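Local coordinates for protein globin III, extracellular (Lumbricus terrestris, PDB 1X9F) that binds haem and, as one globin subunit of the giant extracellular erythrocruorin of the earthworm, probably carries oxygen reversibly, at residues K141-L144 against T145-S149; N76-D79 against L80-L84; P89-D92 against A93-H97; T41-A44 against K45-E49; T122-P125 against Q126-D130. One frame throughout, in Å; residues are numbered along the deposited sequence.

Contact 1: residues K141-L144 against T145-S149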
# COMPACT_ATOMS: atom_id res chain seq x y z
N LYS C 141 -0.52 -26.56 -27.50
CA LYS C 141 -0.00 -27.20 -28.70
C LYS C 141 0.45 -28.64 -28.45
O LYS C 141 0.09 -29.54 -29.22
CB LYS C 141 1.14 -26.40 -29.32
CG LYS C 141 1.52 -26.92 -30.71
CD LYS C 141 2.88 -26.44 -31.13
CE LYS C 141 3.22 -26.95 -32.53
NZ LYS C 141 4.60 -26.56 -32.94
N GLY C 142 1.22 -28.85 -27.39
CA GLY C 142 1.68 -30.19 -27.04
C GLY C 142 0.52 -31.15 -26.83
O GLY C 142 0.56 -32.30 -27.28
N ILE C 143 -0.52 -30.67 -26.15
CA ILE C 143 -1.69 -31.49 -25.82
C ILE C 143 -2.51 -31.85 -27.06
O ILE C 143 -2.76 -33.03 -27.33
CB ILE C 143 -2.58 -30.77 -24.76
CG1 ILE C 143 -1.83 -30.67 -23.42
CG2 ILE C 143 -3.92 -31.50 -24.58
CD1 ILE C 143 -2.46 -29.71 -22.42
N LEU C 144 -2.92 -30.82 -27.80
CA LEU C 144 -3.64 -30.95 -29.07
C LEU C 144 -2.93 -31.80 -30.10
O LEU C 144 -3.58 -32.57 -30.82
CB LEU C 144 -3.91 -29.56 -29.66
CG LEU C 144 -4.86 -28.69 -28.83
CD1 LEU C 144 -4.84 -27.27 -29.35
CD2 LEU C 144 -6.28 -29.25 -28.85
N THR C 145 -1.61 -31.67 -30.18
CA THR C 145 -0.82 -32.49 -31.09
C THR C 145 -0.86 -33.97 -30.69
O THR C 145 -0.97 -34.84 -31.55
CB THR C 145 0.63 -31.99 -31.16
OG1 THR C 145 0.65 -30.66 -31.70
CG2 THR C 145 1.45 -32.79 -32.18
N LYS C 146 -0.77 -34.24 -29.39
CA LYS C 146 -0.76 -35.62 -28.91
C LYS C 146 -2.11 -36.32 -29.12
O LYS C 146 -2.15 -37.47 -29.56
CB LYS C 146 -0.35 -35.67 -27.44
CG LYS C 146 0.86 -36.57 -27.13
CD LYS C 146 2.21 -35.89 -27.46
CE LYS C 146 2.63 -34.84 -26.41
NZ LYS C 146 3.17 -35.42 -25.15
N ILE C 147 -3.21 -35.63 -28.81
CA ILE C 147 -4.55 -36.18 -29.03
C ILE C 147 -4.82 -36.42 -30.52
O ILE C 147 -5.49 -37.39 -30.87
CB ILE C 147 -5.63 -35.26 -28.41
CG1 ILE C 147 -5.38 -35.08 -26.91
CG2 ILE C 147 -7.03 -35.84 -28.63
CD1 ILE C 147 -6.16 -33.94 -26.27
N SER C 148 -4.29 -35.56 -31.38
CA SER C 148 -4.59 -35.62 -32.81
C SER C 148 -3.57 -36.38 -33.68
O SER C 148 -3.74 -36.47 -34.90
CB SER C 148 -4.82 -34.21 -33.37
OG SER C 148 -3.63 -33.44 -33.31
N SER C 149 -2.53 -36.92 -33.05
CA SER C 149 -1.44 -37.65 -33.74
C SER C 149 -1.89 -38.92 -34.48
O SER C 149 -1.30 -39.29 -35.51
CB SER C 149 -0.32 -38.00 -32.75
OG SER C 149 -0.79 -38.87 -31.73
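Thr145 begins the second half of this helical stretch by returning to Lys141 with both its polar groups. Its OG1 donates to Lys141 O over 2.8 Å, and its amide N donates to the same oxygen, the two arriving from opposite faces of the carbonyl plane. The hydroxyl lies well above that plane, and a chi1 of -63° sets OG1 beside the backbone N, from where it can fold back over the preceding turn.

Lys146 follows with a strongly coiled chain. Its CE passes 3.4 Å from Gly142 O, and NZ then leaves for a salt bridge with Asp92 on helix 88-103. Ile147 turns to the interior. Its CD1 sits 3.7 Å from Ile143 CG2, the two isoleucines lying side by side and pointing the same way against Leu95, while its N bonds to Ile143 O at 3.0 Å, nearly head-on to the carbonyl.

Ser148 repeats the threonine pattern on the carbonyl of Leu144: OG reaches Leu144 O at 2.6 Å and N approaches it from the other face at 3.1 Å. Ser149 OG donates to Lys146 O at 2.9 Å, three residues back. Leu144 itself faces away from this polar edge, onto Phe113, Phe116 and the haem. Side-chain hydroxyls bonded to the carbonyl four residues back are a familiar helix feature, and here they occupy the last turns of the globin H helix, one wall of the haem pocket.

Contact 2: residues N76-D79 against L80-L84. With HEM (protoporphyrin IX containing Fe), chain R.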
# COMPACT_ATOMS: atom_id res chain seq x y z
N ASN C 76 -13.52 -31.92 -19.05
CA ASN C 76 -12.79 -32.71 -18.07
C ASN C 76 -11.58 -33.39 -18.68
O ASN C 76 -10.59 -33.65 -17.98
CB ASN C 76 -13.70 -33.70 -17.35
CG ASN C 76 -14.33 -33.09 -16.11
OD1 ASN C 76 -14.41 -31.87 -15.97
ND2 ASN C 76 -14.77 -33.94 -15.19
N GLY C 77 -11.64 -33.65 -19.98
CA GLY C 77 -10.50 -34.20 -20.71
C GLY C 77 -9.38 -33.19 -20.73
O GLY C 77 -8.21 -33.54 -20.51
N LEU C 78 -9.73 -31.93 -20.99
CA LEU C 78 -8.76 -30.83 -21.01
C LEU C 78 -8.28 -30.53 -19.59
O LEU C 78 -7.09 -30.25 -19.38
CB LEU C 78 -9.36 -29.58 -21.67
CG LEU C 78 -8.51 -28.30 -21.72
CD1 LEU C 78 -7.21 -28.52 -22.49
CD2 LEU C 78 -9.30 -27.15 -22.32
N ASP C 79 -9.19 -30.63 -18.62
CA ASP C 79 -8.85 -30.51 -17.19
C ASP C 79 -7.85 -31.58 -16.74
O ASP C 79 -6.92 -31.28 -15.98
CB ASP C 79 -10.11 -30.61 -16.32
CG ASP C 79 -9.84 -30.26 -14.88
OD1 ASP C 79 -10.11 -31.09 -13.99
OD2 ASP C 79 -9.34 -29.16 -14.54
N LEU C 80 -8.07 -32.80 -17.20
CA LEU C 80 -7.19 -33.93 -16.94
C LEU C 80 -5.77 -33.67 -17.44
O LEU C 80 -4.81 -33.81 -16.68
CB LEU C 80 -7.76 -35.19 -17.58
CG LEU C 80 -6.86 -36.42 -17.57
CD1 LEU C 80 -6.79 -36.98 -16.17
CD2 LEU C 80 -7.38 -37.47 -18.52
N ALA C 81 -5.64 -33.29 -18.71
CA ALA C 81 -4.34 -32.98 -19.29
C ALA C 81 -3.62 -31.90 -18.47
O ALA C 81 -2.48 -32.11 -18.03
CB ALA C 81 -4.50 -32.54 -20.74
N ILE C 82 -4.28 -30.77 -18.25
CA ILE C 82 -3.69 -29.67 -17.49
C ILE C 82 -3.28 -30.11 -16.09
O ILE C 82 -2.20 -29.76 -15.62
CB ILE C 82 -4.66 -28.45 -17.43
CG1 ILE C 82 -4.85 -27.85 -18.84
CG2 ILE C 82 -4.15 -27.40 -16.42
CD1 ILE C 82 -5.87 -26.73 -18.89
N ASN C 83 -4.14 -30.89 -15.43
CA ASN C 83 -3.81 -31.36 -14.09
C ASN C 83 -2.71 -32.41 -14.07
O ASN C 83 -2.20 -32.75 -13.00
CB ASN C 83 -5.04 -31.81 -13.32
CG ASN C 83 -5.73 -30.67 -12.60
OD1 ASN C 83 -5.42 -30.37 -11.44
ND2 ASN C 83 -6.64 -29.99 -13.29
N LEU C 84 -2.35 -32.92 -15.24
CA LEU C 84 -1.24 -33.87 -15.34
C LEU C 84 0.03 -33.25 -15.93
O LEU C 84 1.01 -33.97 -16.16
CB LEU C 84 -1.66 -35.15 -16.08
CG LEU C 84 -2.57 -36.12 -15.31
CD1 LEU C 84 -2.98 -37.29 -16.19
CD2 LEU C 84 -1.93 -36.63 -14.01
CHA HEM R . -15.20 -37.34 -27.69
CHB HEM R . -11.70 -34.94 -25.23
CHC HEM R . -10.95 -31.99 -29.04
CHD HEM R . -14.19 -34.63 -31.62
C1A HEM R . -14.31 -36.90 -26.60
C2A HEM R . -14.37 -37.48 -25.34
C3A HEM R . -13.33 -36.79 -24.56
C4A HEM R . -12.80 -35.85 -25.56
CMA HEM R . -12.92 -36.98 -23.12
CAA HEM R . -15.29 -38.57 -24.86
CBA HEM R . -14.56 -39.90 -24.88
CGA HEM R . -15.51 -40.94 -24.35
O1A HEM R . -15.64 -41.06 -23.11
O2A HEM R . -16.14 -41.64 -25.17
C1B HEM R . -11.17 -33.89 -26.08
C2B HEM R . -10.22 -33.00 -25.60
C3B HEM R . -10.07 -32.19 -26.68
C4B HEM R . -10.87 -32.63 -27.72
CMB HEM R . -9.55 -32.92 -24.25
CAB HEM R . -9.20 -31.18 -26.72
CBB HEM R . -8.30 -30.21 -26.39
C1C HEM R . -11.82 -32.47 -30.12
C2C HEM R . -11.86 -31.84 -31.35
C3C HEM R . -12.76 -32.61 -32.05
C4C HEM R . -13.22 -33.60 -31.21
CMC HEM R . -11.09 -30.64 -31.83
CAC HEM R . -13.22 -32.34 -33.43
CBC HEM R . -12.95 -33.07 -34.59
C1D HEM R . -14.79 -35.66 -30.75
C2D HEM R . -15.81 -36.49 -31.21
C3D HEM R . -16.12 -37.29 -30.13
C4D HEM R . -15.21 -36.81 -29.06
CMD HEM R . -16.41 -36.52 -32.59
CAD HEM R . -17.16 -38.37 -30.05
CBD HEM R . -18.48 -37.72 -29.69
CGD HEM R . -19.47 -38.83 -29.49
O1D HEM R . -20.13 -39.23 -30.47
O2D HEM R . -19.57 -39.30 -28.34
NA HEM R . -13.37 -35.93 -26.78
NB HEM R . -11.61 -33.71 -27.36
NC HEM R . -12.63 -33.56 -30.00
ND HEM R . -14.40 -35.80 -29.46
FE HEM R . -12.98 -34.78 -28.41
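Asp79 O is held by two donors of one residue: Asn83 N at 2.9 Å and Asn83 ND2 at 3.0 Å. They come to the carbonyl from opposite faces, and the oxygen lies almost exactly in the amide plane of Asn83, so the side-chain N-H points straight at it (163°). The same ND2 is 3.1 Å from Asp79 OD2, but the angle is too poor for a bond, and carboxylate and amide are turned 65° against each other. Each has a better partner elsewhere. Asp79 OD2 accepts from Trp19, its OD1 pairs with Arg26 of the Globin II chain, and Asn83 OD1 accepts from Gly23 N of that chain.

This is the C-terminal end of the globin E helix, which here borders both the haem and the Globin II chain. Gly77 and Leu78 belong to the pocket: the haem methyl CMB is 3.5 Å from Gly77 C, against the glycine backbone. Farther round, Leu78 CG meets Ile82 CD1 at 4.2 Å. With CG anti to its own N (chi1 177°), Leu78 slants across the isoleucine, and Trp19 of helix 9-20 packs on both. Asn76 ND2 turns to Gly70 O of the Globin II chain.

Contact 3: residues P89-D92 against A93-H97. With HEM (protoporphyrin IX containing Fe), chain O; PO4 (phosphate ion), chain Q.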
# COMPACT_ATOMS: atom_id res chain seq x y z
N PRO C 89 4.97 -38.35 -17.86
CA PRO C 89 4.61 -39.70 -18.30
C PRO C 89 3.15 -40.08 -18.06
O PRO C 89 2.56 -40.78 -18.88
CB PRO C 89 5.56 -40.61 -17.51
CG PRO C 89 5.90 -39.83 -16.31
CD PRO C 89 5.88 -38.39 -16.70
N ALA C 90 2.55 -39.61 -16.96
CA ALA C 90 1.12 -39.83 -16.75
C ALA C 90 0.29 -39.04 -17.74
O ALA C 90 -0.75 -39.53 -18.20
CB ALA C 90 0.73 -39.49 -15.31
N LEU C 91 0.73 -37.82 -18.07
CA LEU C 91 0.11 -37.03 -19.13
C LEU C 91 0.11 -37.76 -20.46
O LEU C 91 -0.90 -37.78 -21.17
CB LEU C 91 0.79 -35.66 -19.27
CG LEU C 91 0.30 -34.74 -20.40
CD1 LEU C 91 -1.12 -34.28 -20.16
CD2 LEU C 91 1.22 -33.54 -20.58
N ASP C 92 1.24 -38.37 -20.81
CA ASP C 92 1.36 -39.08 -22.08
C ASP C 92 0.41 -40.25 -22.22
O ASP C 92 -0.19 -40.45 -23.27
CB ASP C 92 2.79 -39.50 -22.36
CG ASP C 92 3.42 -38.66 -23.44
OD1 ASP C 92 3.77 -37.49 -23.16
OD2 ASP C 92 3.58 -39.07 -24.61
N ALA C 93 0.27 -41.01 -21.13
CA ALA C 93 -0.67 -42.11 -21.07
C ALA C 93 -2.08 -41.58 -21.30
O ALA C 93 -2.86 -42.18 -22.04
CB ALA C 93 -0.57 -42.81 -19.73
N ALA C 94 -2.40 -40.45 -20.67
CA ALA C 94 -3.72 -39.84 -20.76
C ALA C 94 -4.01 -39.31 -22.16
O ALA C 94 -5.10 -39.53 -22.70
CB ALA C 94 -3.88 -38.75 -19.72
N LEU C 95 -3.03 -38.61 -22.74
CA LEU C 95 -3.20 -38.03 -24.07
C LEU C 95 -3.25 -39.11 -25.14
O LEU C 95 -3.95 -38.98 -26.14
CB LEU C 95 -2.12 -36.99 -24.37
CG LEU C 95 -2.10 -35.76 -23.45
CD1 LEU C 95 -0.99 -34.79 -23.88
CD2 LEU C 95 -3.44 -35.04 -23.41
N ASP C 96 -2.50 -40.20 -24.91
CA ASP C 96 -2.52 -41.34 -25.82
C ASP C 96 -3.89 -42.02 -25.81
O ASP C 96 -4.42 -42.35 -26.88
CB ASP C 96 -1.41 -42.32 -25.45
CG ASP C 96 -1.17 -43.36 -26.52
OD1 ASP C 96 -0.79 -42.99 -27.65
OD2 ASP C 96 -1.34 -44.58 -26.31
N HIS C 97 -4.44 -42.24 -24.62
CA HIS C 97 -5.81 -42.73 -24.48
C HIS C 97 -6.82 -41.85 -25.23
O HIS C 97 -7.63 -42.37 -26.00
CB HIS C 97 -6.17 -42.83 -22.99
CG HIS C 97 -7.49 -43.48 -22.72
ND1 HIS C 97 -7.65 -44.85 -22.69
CD2 HIS C 97 -8.70 -42.95 -22.46
CE1 HIS C 97 -8.92 -45.13 -22.42
NE2 HIS C 97 -9.57 -44.00 -22.27
CHA HEM O . -13.06 -47.46 -17.15
CHB HEM O . -15.84 -44.51 -14.43
CHC HEM O . -16.45 -48.09 -11.15
CHD HEM O . -13.87 -51.12 -14.00
C1A HEM O . -13.73 -46.26 -16.63
C2A HEM O . -13.64 -45.05 -17.32
C3A HEM O . -14.45 -44.12 -16.54
C4A HEM O . -14.94 -45.00 -15.46
CMA HEM O . -14.72 -42.66 -16.78
CAA HEM O . -12.83 -44.73 -18.55
CBA HEM O . -13.61 -44.88 -19.85
CGA HEM O . -12.61 -44.62 -20.95
O1A HEM O . -12.28 -43.44 -21.22
O2A HEM O . -12.14 -45.61 -21.56
C1B HEM O . -16.25 -45.27 -13.25
C2B HEM O . -17.00 -44.66 -12.26
C3B HEM O . -17.16 -45.67 -11.38
C4B HEM O . -16.53 -46.81 -11.84
CMB HEM O . -17.50 -43.24 -12.18
CAB HEM O . -17.83 -45.46 -10.25
CBB HEM O . -18.54 -45.15 -9.18
C1C HEM O . -15.72 -49.26 -11.65
C2C HEM O . -15.65 -50.41 -10.88
C3C HEM O . -14.93 -51.26 -11.68
C4C HEM O . -14.61 -50.56 -12.85
CMC HEM O . -16.27 -50.62 -9.52
CAC HEM O . -14.58 -52.66 -11.32
CBC HEM O . -13.90 -52.88 -10.18
C1D HEM O . -13.41 -50.36 -15.18
C2D HEM O . -12.56 -50.93 -16.14
C3D HEM O . -12.30 -49.93 -17.04
C4D HEM O . -13.07 -48.78 -16.52
CMD HEM O . -12.05 -52.35 -16.17
CAD HEM O . -11.47 -49.99 -18.30
CBD HEM O . -9.99 -50.00 -17.98
CGD HEM O . -9.26 -50.01 -19.30
O1D HEM O . -9.38 -49.04 -20.07
O2D HEM O . -8.55 -51.00 -19.57
NA HEM O . -14.55 -46.30 -15.53
NB HEM O . -15.95 -46.58 -13.04
NC HEM O . -15.13 -49.31 -12.87
ND HEM O . -13.73 -49.05 -15.37
FE HEM O . -14.90 -47.83 -14.24
P PO4 Q . -5.18 -46.57 -24.26
O1 PO4 Q . -4.47 -47.80 -24.78
O2 PO4 Q . -5.87 -46.88 -22.94
O3 PO4 Q . -6.23 -46.13 -25.26
O4 PO4 Q . -4.15 -45.48 -24.07
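Leu91 and Leu95, one turn apart on the globin F helix, cross obliquely and hold the apolar side of this stretch together. Their first torsions differ: Leu91 has CG anti to its backbone N (chi1 177°), whereas Leu95 carries CG beside the backbone N (chi1 -63°). With these different torsions the branched ends meet, CD1 of each against CG of the other. Leu91 CD1 lies 3.7 Å from Leu95 CG, and in return Leu95 CD1 lies 3.7 Å from Leu91 CG. The backbone agrees with this, Leu95 N donating to Leu91 O at 2.8 Å. Leu91 goes on to touch Ala81, Leu84 and Leu85, which seats this side of the helix on the E helix and the turn after it.

Ala93 and Ala94 present small surfaces that pack on Ala63 of the Globin II chain. Farther along, the His97 ring leads away from the preceding turn and bridges two anions by its edge. His97 ND1 donates to O2 of a phosphate, probably from the crystallisation liquor, at 2.7 Å, and both oxygen and ring lie in one plane. The other anion is a propionate of a second haem; Arg50 of the Globin II chain also binds both the phosphate and that haem. With both nitrogens donating, the imidazole is probably protonated here. Across CE1, His97 NE2 gives a good bond to propionate O1A at 3.0 Å and a weak one to O2A at 3.1 Å.

Contact 4: residues T41-A44 against K45-E49. Unlike the reference sequence in segment 45-49: Glu49 (reference Asp).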
# COMPACT_ATOMS: atom_id res chain seq x y z
N THR C 41 -19.38 -25.31 -30.43
CA THR C 41 -20.30 -24.56 -31.28
C THR C 41 -19.54 -23.69 -32.29
O THR C 41 -19.86 -23.69 -33.49
CB THR C 41 -21.26 -23.71 -30.42
OG1 THR C 41 -22.44 -24.49 -30.14
CG2 THR C 41 -21.81 -22.50 -31.18
N LYS C 42 -18.54 -22.96 -31.80
CA LYS C 42 -17.69 -22.12 -32.64
C LYS C 42 -16.90 -22.98 -33.62
O LYS C 42 -16.72 -22.61 -34.78
CB LYS C 42 -16.75 -21.27 -31.77
CG LYS C 42 -15.84 -20.29 -32.51
CD LYS C 42 -16.56 -19.00 -32.93
CE LYS C 42 -15.57 -17.98 -33.53
NZ LYS C 42 -14.86 -18.50 -34.74
N LEU C 43 -16.44 -24.14 -33.15
CA LEU C 43 -15.73 -25.08 -34.00
C LEU C 43 -16.60 -25.52 -35.18
O LEU C 43 -16.15 -25.49 -36.32
CB LEU C 43 -15.23 -26.29 -33.22
CG LEU C 43 -14.48 -27.36 -34.03
CD1 LEU C 43 -13.11 -26.85 -34.51
CD2 LEU C 43 -14.29 -28.62 -33.19
N ALA C 44 -17.84 -25.91 -34.89
CA ALA C 44 -18.77 -26.36 -35.94
C ALA C 44 -19.14 -25.24 -36.90
O ALA C 44 -19.30 -25.47 -38.10
CB ALA C 44 -20.02 -26.99 -35.32
N LYS C 45 -19.28 -24.03 -36.36
CA LYS C 45 -19.53 -22.83 -37.16
C LYS C 45 -18.45 -22.64 -38.23
O LYS C 45 -18.77 -22.34 -39.38
CB LYS C 45 -19.57 -21.59 -36.26
CG LYS C 45 -20.07 -20.31 -36.96
CD LYS C 45 -21.53 -19.99 -36.64
CE LYS C 45 -22.49 -21.13 -37.00
NZ LYS C 45 -23.90 -20.83 -36.57
N ASP C 46 -17.19 -22.81 -37.84
CA ASP C 46 -16.06 -22.60 -38.74
C ASP C 46 -15.81 -23.76 -39.70
O ASP C 46 -15.35 -23.55 -40.83
CB ASP C 46 -14.77 -22.34 -37.96
CG ASP C 46 -14.83 -21.07 -37.14
OD1 ASP C 46 -13.91 -20.84 -36.33
OD2 ASP C 46 -15.75 -20.23 -37.24
N ILE C 47 -16.08 -24.98 -39.25
CA ILE C 47 -15.87 -26.15 -40.08
C ILE C 47 -17.15 -27.00 -40.04
O ILE C 47 -17.26 -27.90 -39.21
CB ILE C 47 -14.65 -26.97 -39.59
CG1 ILE C 47 -13.41 -26.07 -39.44
CG2 ILE C 47 -14.35 -28.13 -40.56
CD1 ILE C 47 -12.19 -26.79 -38.85
N PRO C 48 -18.08 -26.73 -40.96
CA PRO C 48 -19.45 -27.28 -40.88
C PRO C 48 -19.52 -28.80 -40.78
O PRO C 48 -20.46 -29.33 -40.17
CB PRO C 48 -20.09 -26.81 -42.20
CG PRO C 48 -18.92 -26.50 -43.11
CD PRO C 48 -17.89 -25.90 -42.16
N GLU C 49 -18.55 -29.50 -41.36
CA GLU C 49 -18.50 -30.95 -41.31
C GLU C 49 -18.44 -31.46 -39.86
O GLU C 49 -18.81 -32.61 -39.58
CB GLU C 49 -17.31 -31.50 -42.12
CG GLU C 49 -15.96 -31.29 -41.45
CD GLU C 49 -14.81 -32.04 -42.11
OE1 GLU C 49 -14.90 -33.28 -42.27
OE2 GLU C 49 -13.80 -31.38 -42.47
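Lys42 and Asp46 form a salt bridge one turn apart near the C-terminal end of the globin B helix. Lys42 NZ lies 3.0 Å from Asp46 OD1, a weak hydrogen bond, and 3.2 Å from Asp46 OD2, which accepts with its syn lone pair, on the side of the other oxygen. The lysine reaches this point by bending: it starts extended from the backbone (chi1 -177°) and then turns at chi2 and chi4, which brings the ammonium group in front of both carboxylate oxygens.

Among the backbone acceptors, Thr41 O takes Lys45 N and Lys42 O takes Asp46 N in ordinary helical bonds. Leu43 O receives the last of the series, Ile47 N at 3.0 Å and in the carbonyl plane, with a weak second donor in Asp46 N. On the inner side Leu43 touches the haem, while Ile47 packs against His112 and Lys115 of helix 110-127; Glu49 OE2 accepts a hydrogen bond from that same histidine. Ile47 already leaves helical geometry, and Pro48 has no N-H to offer the next carbonyl. Ala44 O instead faces a carbon donor, Pro48 CA, at 3.3 Å with an angle of 141° at the hydrogen.

Contact 5: residues T122-P125 against Q126-D130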
# COMPACT_ATOMS: atom_id res chain seq x y z
N THR C 122 -8.40 -17.91 -28.22
CA THR C 122 -9.21 -16.70 -28.23
C THR C 122 -10.15 -16.66 -27.03
O THR C 122 -10.29 -15.62 -26.38
CB THR C 122 -9.99 -16.63 -29.56
OG1 THR C 122 -9.05 -16.52 -30.64
CG2 THR C 122 -10.80 -15.33 -29.67
N GLY C 123 -10.78 -17.79 -26.73
CA GLY C 123 -11.80 -17.85 -25.69
C GLY C 123 -11.29 -17.79 -24.26
O GLY C 123 -11.95 -17.23 -23.39
N LEU C 124 -10.11 -18.36 -24.02
CA LEU C 124 -9.59 -18.43 -22.65
C LEU C 124 -9.36 -17.06 -21.99
O LEU C 124 -9.82 -16.86 -20.86
CB LEU C 124 -8.33 -19.30 -22.56
CG LEU C 124 -8.50 -20.83 -22.65
CD1 LEU C 124 -7.19 -21.48 -23.05
CD2 LEU C 124 -9.02 -21.42 -21.34
N PRO C 125 -8.68 -16.12 -22.65
CA PRO C 125 -8.51 -14.79 -22.06
C PRO C 125 -9.85 -14.11 -21.81
O PRO C 125 -9.93 -13.18 -21.00
CB PRO C 125 -7.71 -14.02 -23.11
CG PRO C 125 -7.81 -14.80 -24.35
CD PRO C 125 -8.01 -16.22 -23.96
N GLN C 126 -10.90 -14.57 -22.49
CA GLN C 126 -12.24 -14.02 -22.32
C GLN C 126 -12.89 -14.45 -21.00
O GLN C 126 -13.82 -13.79 -20.52
CB GLN C 126 -13.15 -14.39 -23.51
CG GLN C 126 -12.85 -13.63 -24.82
CD GLN C 126 -13.68 -14.10 -26.01
OE1 GLN C 126 -13.34 -13.81 -27.16
NE2 GLN C 126 -14.77 -14.83 -25.75
N VAL C 127 -12.39 -15.53 -20.41
CA VAL C 127 -12.87 -15.95 -19.10
C VAL C 127 -11.83 -15.75 -17.98
O VAL C 127 -12.20 -15.53 -16.83
CB VAL C 127 -13.44 -17.40 -19.11
CG1 VAL C 127 -14.56 -17.51 -20.14
CG2 VAL C 127 -12.36 -18.43 -19.40
N LEU C 128 -10.54 -15.81 -18.33
CA LEU C 128 -9.47 -15.62 -17.35
C LEU C 128 -8.88 -14.23 -17.47
O LEU C 128 -8.35 -13.88 -18.53
CB LEU C 128 -8.35 -16.65 -17.58
CG LEU C 128 -8.80 -18.09 -17.82
CD1 LEU C 128 -7.62 -18.94 -18.29
CD2 LEU C 128 -9.39 -18.64 -16.55
N ASP C 129 -8.96 -13.43 -16.42
CA ASP C 129 -8.36 -12.10 -16.50
C ASP C 129 -6.85 -12.15 -16.28
O ASP C 129 -6.17 -11.12 -16.29
CB ASP C 129 -9.04 -11.09 -15.57
CG ASP C 129 -8.93 -11.46 -14.10
OD1 ASP C 129 -8.16 -12.38 -13.74
OD2 ASP C 129 -9.58 -10.86 -13.21
N ASP C 130 -6.33 -13.36 -16.10
CA ASP C 130 -4.90 -13.57 -16.03
C ASP C 130 -4.49 -14.67 -17.01
O ASP C 130 -4.81 -15.84 -16.80
CB ASP C 130 -4.50 -13.92 -14.60
CG ASP C 130 -3.01 -13.81 -14.36
OD1 ASP C 130 -2.51 -14.50 -13.45
OD2 ASP C 130 -2.25 -13.07 -15.03
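Leu124 and Leu128 make up the close, buried side of this turn. They lie side by side and point the same way, with CD2 of Leu124 4.2 Å from CD1 of Leu128, and Trp136 of helix 133-148 packs on both. Their backbones are tied as well, since Leu128 N donates to Leu124 O at 2.8 Å, almost in line with the carbonyl. The same oxygen takes a second bond from Val127 N at 2.9 Å, which comes from well above the carbonyl plane. Val127 also places its CG2 3.3 Å from Leu124 O, and Leu22 packs on Val127 and Leu128.

The setting is the frayed end of the globin G helix. Pro125 cannot donate an N-H to the turn before it, and the helix kinks there. Around the kink the bonds thin out: within these segments Gly123 O receives weak bonds, from Gln126 N at 3.0 Å and from Val127 N at 3.5 Å.

Away from the leucines the contact is looser. Thr122, exposed, and Gln126 run parallel, with Gln126 OE1 3.9 Å from Thr122 CG2, a grazing approach without a hydrogen bond. Thr122 OG1 turns back to Glu118 O, while Gln126 NE2 makes a weak bond to Thr5 of the neighbouring haemoglobin chain d1. Lys9 NZ of chain d1 also donates to Pro125 O.

Overall arrangement
Along the chain the order is contact 4, 2, 3, 5 and 1, on the B, E, F, G and H helices of a single globin domain. Contacts 1, 2 and 3 form a cluster, their centres 10 to 13 Å apart; Ala81, Ile143 and Leu95 meet where the three helices converge. Contact 4 lies across the chain's centre from contacts 2 and 3, about 23 and 27 Å away between centres, and contact 5 is about 20 Å from it. Contacts 1, 2 and 4 each supply haem-pocket residues from different helices. Contacts 2 and 3 also face the Globin II chain, and contact 2 thus joins pocket to interface, whereas contact 5 meets chain d1.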